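Local coordinates for protein GphF Dehydratase 1 (Archangium violaceum, PDB 6MBF) that probably dehydrates a polyketide intermediate and shifts its double bond as a dehydratase domain of the gephyronic acid polyketide synthase, at residues N69-S83 / T121-L133. Residues are numbered along the deposited sequence; the frame is centred on the assembly and turned at random.
Sequences NAADTLIVEDVTVWS and TRHATGRIARRQL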
loop_
_atom_site.group_PDB
_atom_site.type_symbol
_atom_site.label_atom_id
_atom_site.label_comp_id
_atom_site.label_asym_id
_atom_site.label_seq_id
_atom_site.Cartn_x
_atom_site.Cartn_y
_atom_site.Cartn_z
ATOM N N ASN A 69 -8.699 -19.701 11.047
ATOM C CA ASN A 69 -8.172 -20.546 9.986
ATOM C C ASN A 69 -7.260 -19.716 9.095
ATOM O O ASN A 69 -7.463 -18.512 8.917
ATOM C CB ASN A 69 -9.306 -21.145 9.152
ATOM C CG ASN A 69 -10.455 -21.649 9.997
ATOM O OD1 ASN A 69 -10.408 -22.755 10.536
ATOM N ND2 ASN A 69 -11.505 -20.843 10.108
ATOM N N ALA A 70 -6.238 -20.368 8.537
ATOM C CA ALA A 70 -5.328 -19.669 7.634
ATOM C C ALA A 70 -6.090 -18.999 6.498
ATOM O O ALA A 70 -5.719 -17.909 6.047
ATOM C CB ALA A 70 -4.286 -20.641 7.078
ATOM N N ALA A 71 -7.179 -19.621 6.050
ATOM C CA ALA A 71 -7.971 -19.151 4.920
ATOM C C ALA A 71 -8.913 -18.004 5.267
ATOM O O ALA A 71 -9.587 -17.492 4.368
ATOM C CB ALA A 71 -8.789 -20.304 4.338
ATOM N N ASP A 72 -9.006 -17.607 6.534
ATOM C CA ASP A 72 -9.853 -16.474 6.877
ATOM C C ASP A 72 -9.329 -15.203 6.220
ATOM O O ASP A 72 -8.136 -15.075 5.925
ATOM C CB ASP A 72 -9.919 -16.289 8.392
ATOM C CG ASP A 72 -10.653 -17.417 9.085
ATOM O OD1 ASP A 72 -10.672 -17.430 10.335
ATOM O OD2 ASP A 72 -11.198 -18.302 8.380
ATOM N N THR A 73 -10.235 -14.258 5.989
ATOM C CA THR A 73 -9.839 -12.977 5.421
ATOM C C THR A 73 -9.088 -12.146 6.459
ATOM O O THR A 73 -9.377 -12.206 7.657
ATOM C CB THR A 73 -11.060 -12.205 4.932
ATOM O OG1 THR A 73 -11.731 -11.624 6.056
ATOM C CG2 THR A 73 -12.023 -13.113 4.173
ATOM N N LEU A 74 -8.115 -11.371 5.994
ATOM C CA LEU A 74 -7.401 -10.415 6.828
ATOM C C LEU A 74 -7.965 -9.022 6.576
ATOM O O LEU A 74 -8.191 -8.638 5.428
ATOM C CB LEU A 74 -5.905 -10.432 6.517
ATOM C CG LEU A 74 -5.164 -11.771 6.555
ATOM C CD1 LEU A 74 -3.737 -11.615 6.046
ATOM C CD2 LEU A 74 -5.162 -12.306 7.965
ATOM N N ILE A 75 -8.175 -8.259 7.646
ATOM C CA ILE A 75 -8.863 -6.976 7.554
ATOM C C ILE A 75 -8.033 -5.891 8.228
ATOM O O ILE A 75 -7.503 -6.088 9.327
ATOM C CB ILE A 75 -10.261 -7.053 8.194
ATOM C CG1 ILE A 75 -11.118 -8.106 7.480
ATOM C CG2 ILE A 75 -10.935 -5.698 8.148
ATOM C CD1 ILE A 75 -12.200 -8.706 8.363
ATOM N N VAL A 76 -7.918 -4.739 7.570
ATOM C CA VAL A 76 -7.385 -3.537 8.202
ATOM C C VAL A 76 -8.415 -2.435 7.999
ATOM O O VAL A 76 -8.914 -2.258 6.886
ATOM C CB VAL A 76 -6.013 -3.117 7.626
ATOM C CG1 VAL A 76 -5.371 -2.076 8.532
ATOM C CG2 VAL A 76 -5.076 -4.316 7.463
ATOM N N GLU A 77 -8.751 -1.710 9.066
ATOM C CA GLU A 77 -9.736 -0.638 8.976
ATOM C C GLU A 77 -9.201 0.635 9.623
ATOM O O GLU A 77 -8.259 0.608 10.420
ATOM C CB GLU A 77 -11.068 -1.043 9.638
ATOM C CG GLU A 77 -11.823 -2.137 8.899
ATOM C CD GLU A 77 -13.127 -2.511 9.580
ATOM O OE1 GLU A 77 -14.025 -3.052 8.899
ATOM O OE2 GLU A 77 -13.252 -2.262 10.796
ATOM N N ASP A 78 -9.821 1.763 9.255
ATOM C CA ASP A 78 -9.592 3.044 9.931
ATOM C C ASP A 78 -8.128 3.459 9.860
ATOM O O ASP A 78 -7.550 3.903 10.855
ATOM C CB ASP A 78 -10.030 3.001 11.401
ATOM C CG ASP A 78 -11.524 2.957 11.583
ATOM O OD1 ASP A 78 -11.962 2.405 12.619
ATOM O OD2 ASP A 78 -12.256 3.472 10.714
ATOM N N VAL A 79 -7.508 3.287 8.694
ATOM C CA VAL A 79 -6.081 3.568 8.557
ATOM C C VAL A 79 -5.880 5.057 8.332
ATOM O O VAL A 79 -6.519 5.661 7.462
ATOM C CB VAL A 79 -5.466 2.759 7.405
ATOM C CG1 VAL A 79 -3.974 3.065 7.280
ATOM C CG2 VAL A 79 -5.702 1.278 7.616
ATOM N N THR A 80 -4.976 5.645 9.108
ATOM C CA THR A 80 -4.516 7.011 8.914
ATOM C C THR A 80 -3.000 6.995 8.772
ATOM O O THR A 80 -2.310 6.360 9.576
ATOM C CB THR A 80 -4.941 7.906 10.095
ATOM O OG1 THR A 80 -6.374 8.008 10.143
ATOM C CG2 THR A 80 -4.334 9.306 9.969
ATOM N N VAL A 81 -2.489 7.682 7.749
ATOM C CA VAL A 81 -1.057 7.946 7.614
ATOM C C VAL A 81 -0.767 9.310 8.234
ATOM O O VAL A 81 -1.258 10.336 7.753
ATOM C CB VAL A 81 -0.616 7.907 6.143
ATOM C CG1 VAL A 81 0.867 8.248 6.014
ATOM C CG2 VAL A 81 -0.927 6.554 5.527
ATOM N N TRP A 82 0.038 9.324 9.297
ATOM C CA TRP A 82 0.294 10.534 10.075
ATOM C C TRP A 82 1.494 11.343 9.592
ATOM O O TRP A 82 1.419 12.575 9.522
ATOM C CB TRP A 82 0.489 10.160 11.542
ATOM C CG TRP A 82 -0.737 9.550 12.115
ATOM C CD1 TRP A 82 -1.002 8.220 12.265
ATOM C CD2 TRP A 82 -1.899 10.247 12.573
ATOM N NE1 TRP A 82 -2.247 8.049 12.815
ATOM C CE2 TRP A 82 -2.817 9.278 13.016
ATOM C CE3 TRP A 82 -2.244 11.598 12.669
ATOM C CZ2 TRP A 82 -4.065 9.616 13.538
ATOM C CZ3 TRP A 82 -3.482 11.932 13.187
ATOM C CH2 TRP A 82 -4.378 10.946 13.615
ATOM N N SER A 83 2.616 10.690 9.304
ATOM C CA SER A 83 3.840 11.387 8.924
ATOM C C SER A 83 4.535 10.468 7.937
ATOM O O SER A 83 4.621 9.256 8.198
ATOM C CB SER A 83 4.779 11.689 10.091
ATOM O OG SER A 83 4.360 12.838 10.807
ATOM N N THR A 121 8.899 8.101 15.572
ATOM C CA THR A 121 7.951 8.905 14.812
ATOM C C THR A 121 6.794 8.020 14.364
ATOM O O THR A 121 7.019 6.973 13.750
ATOM C CB THR A 121 8.623 9.536 13.591
ATOM O OG1 THR A 121 9.674 10.420 14.018
ATOM C CG2 THR A 121 7.606 10.298 12.743
ATOM N N ARG A 122 5.571 8.453 14.656
ATOM C CA ARG A 122 4.373 7.704 14.276
ATOM C C ARG A 122 4.074 7.911 12.796
ATOM O O ARG A 122 3.903 9.051 12.346
ATOM C CB ARG A 122 3.174 8.141 15.119
ATOM C CG ARG A 122 1.854 7.545 14.636
ATOM C CD ARG A 122 0.653 8.062 15.451
ATOM N NE ARG A 122 0.582 7.468 16.779
ATOM C CZ ARG A 122 0.640 8.157 17.915
ATOM N NH1 ARG A 122 0.763 9.478 17.894
ATOM N NH2 ARG A 122 0.569 7.524 19.079
ATOM N N HIS A 123 3.984 6.814 12.041
ATOM C CA HIS A 123 3.702 6.891 10.611
ATOM C C HIS A 123 2.305 6.443 10.230
ATOM O O HIS A 123 1.694 7.060 9.354
ATOM C CB HIS A 123 4.725 6.066 9.821
ATOM C CG HIS A 123 6.120 6.557 9.994
ATOM N ND1 HIS A 123 6.523 7.801 9.558
ATOM C CD2 HIS A 123 7.193 6.003 10.604
ATOM C CE1 HIS A 123 7.789 7.987 9.885
ATOM N NE2 HIS A 123 8.222 6.906 10.510
ATOM N N ALA A 124 1.766 5.399 10.862
ATOM C CA ALA A 124 0.454 4.903 10.453
ATOM C C ALA A 124 -0.197 4.162 11.610
ATOM O O ALA A 124 0.481 3.522 12.415
ATOM C CB ALA A 124 0.543 3.978 9.232
ATOM N N THR A 125 -1.524 4.254 11.670
ATOM C CA THR A 125 -2.321 3.607 12.708
ATOM C C THR A 125 -3.627 3.094 12.113
ATOM O O THR A 125 -4.090 3.570 11.073
ATOM C CB THR A 125 -2.651 4.565 13.855
ATOM O OG1 THR A 125 -3.448 5.644 13.347
ATOM C CG2 THR A 125 -1.377 5.141 14.478
ATOM N N GLY A 126 -4.233 2.134 12.807
ATOM C CA GLY A 126 -5.522 1.611 12.386
ATOM C C GLY A 126 -5.922 0.437 13.257
ATOM O O GLY A 126 -5.400 0.263 14.363
ATOM N N ARG A 127 -6.835 -0.375 12.737
ATOM C CA ARG A 127 -7.340 -1.540 13.455
ATOM C C ARG A 127 -7.221 -2.767 12.568
ATOM O O ARG A 127 -7.238 -2.662 11.341
ATOM C CB ARG A 127 -8.794 -1.340 13.881
ATOM C CG ARG A 127 -9.029 -0.050 14.623
ATOM C CD ARG A 127 -10.516 0.245 14.745
ATOM N NE ARG A 127 -10.756 1.653 15.046
ATOM C CZ ARG A 127 -10.709 2.170 16.269
ATOM N NH1 ARG A 127 -10.423 1.393 17.305
ATOM N NH2 ARG A 127 -10.940 3.460 16.456
ATOM N N ILE A 128 -7.066 -3.932 13.192
ATOM C CA ILE A 128 -6.940 -5.179 12.447
ATOM C C ILE A 128 -8.019 -6.150 12.906
ATOM O O ILE A 128 -8.494 -6.098 14.047
ATOM C CB ILE A 128 -5.541 -5.820 12.583
ATOM C CG1 ILE A 128 -5.105 -5.875 14.051
ATOM C CG2 ILE A 128 -4.503 -5.072 11.719
ATOM C CD1 ILE A 128 -3.825 -6.668 14.266
ATOM N N ALA A 129 -8.410 -7.035 12.000
ATOM C CA ALA A 129 -9.417 -8.042 12.299
ATOM C C ALA A 129 -9.229 -9.207 11.340
ATOM O O ALA A 129 -8.450 -9.141 10.385
ATOM C CB ALA A 129 -10.832 -7.467 12.210
ATOM N N ARG A 130 -9.962 -10.280 11.616
ATOM C CA ARG A 130 -9.901 -11.502 10.836
ATOM C C ARG A 130 -11.290 -12.119 10.863
ATOM O O ARG A 130 -11.935 -12.146 11.913
ATOM C CB ARG A 130 -8.851 -12.451 11.417
ATOM C CG ARG A 130 -8.408 -13.555 10.506
ATOM C CD ARG A 130 -7.031 -14.005 10.932
ATOM N NE ARG A 130 -6.666 -15.276 10.329
ATOM C CZ ARG A 130 -5.503 -15.874 10.529
ATOM N NH1 ARG A 130 -4.592 -15.302 11.307
ATOM N NH2 ARG A 130 -5.242 -17.035 9.944
ATOM N N ARG A 131 -11.758 -12.587 9.710
ATOM C CA ARG A 131 -13.115 -13.108 9.603
ATOM C C ARG A 131 -13.116 -14.361 8.744
ATOM O O ARG A 131 -12.395 -14.438 7.746
ATOM C CB ARG A 131 -14.067 -12.064 9.003
ATOM C CG ARG A 131 -15.505 -12.532 8.901
ATOM C CD ARG A 131 -16.419 -11.474 8.304
ATOM N NE ARG A 131 -16.233 -11.311 6.865
ATOM C CZ ARG A 131 -15.676 -10.242 6.306
ATOM N NH1 ARG A 131 -15.253 -9.248 7.069
ATOM N NH2 ARG A 131 -15.548 -10.168 4.988
ATOM N N GLN A 132 -13.932 -15.339 9.128
ATOM C CA GLN A 132 -14.033 -16.563 8.345
ATOM C C GLN A 132 -14.666 -16.268 6.990
ATOM O O GLN A 132 -15.589 -15.456 6.880
ATOM C CB GLN A 132 -14.842 -17.618 9.102
ATOM C CG GLN A 132 -14.327 -19.036 8.898
ATOM C CD GLN A 132 -14.743 -19.988 10.010
ATOM O OE1 GLN A 132 -14.749 -19.628 11.190
ATOM N NE2 GLN A 132 -15.090 -21.213 9.634
ATOM N N LEU A 133 -14.157 -16.934 5.957
ATOM C CA LEU A 133 -14.506 -16.634 4.565
ATOM C C LEU A 133 -16.006 -16.705 4.265
ATOM O O LEU A 133 -16.718 -17.565 4.780
ATOM C CB LEU A 133 -13.742 -17.582 3.634
ATOM C CG LEU A 133 -13.719 -19.058 4.045
ATOM C CD1 LEU A 133 -14.860 -19.840 3.398
ATOM C CD2 LEU A 133 -12.370 -19.690 3.726
HETATM O O HOH W 1 -6.157 5.133 13.082
HETATM O O HOH W 2 3.722 11.405 13.343
#
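Thr73 and Arg131, Ile75 and Ala129, and Glu77 and Arg127 form antiparallel hydrogen-bonded pairs between two neighbouring strands of the hotdog fold. A beta bulge at Asp78 shifts the register by one residue before Thr80 pairs with Thr125. Val76 packs on helix 52-65; Ile128, on the same face, reaches Leu66 just beyond it.

Arg130 runs along the same face. Its CG stands anti to the backbone N (chi1 -163°) and the chain stays extended to NE, a course that carries it to the Asn69-Asp72 turn. CB lies 3.8 Å from Thr73 O; CG touches both that oxygen and Asp72 CB; CD rests against Leu74 CD2, which covers one guanidinium face. NE is buried without a partner, while NH2 donates to Asn69 O at 2.9 Å, from above the carbonyl plane. Asp72 N reaches the same oxygen from the opposite face, closing the type I turn. With an alanine in its place, Asn69 O would probably lose the NH2 donor and Leu74 CD2 would be uncovered.

At the bulge, Arg127 NE meets the anti lone pair of Asp78 OD1 at 2.8 Å in a salt bridge, and Arg127 NH1 pairs with Glu102. Farther along, Arg122 CD sits over the Trp82 five-membered ring, 3.9 Å from its centroid, while Trp82 NE1 donates in the ring plane to Thr125 OG1, 2.7 Å away and almost straight at 177°.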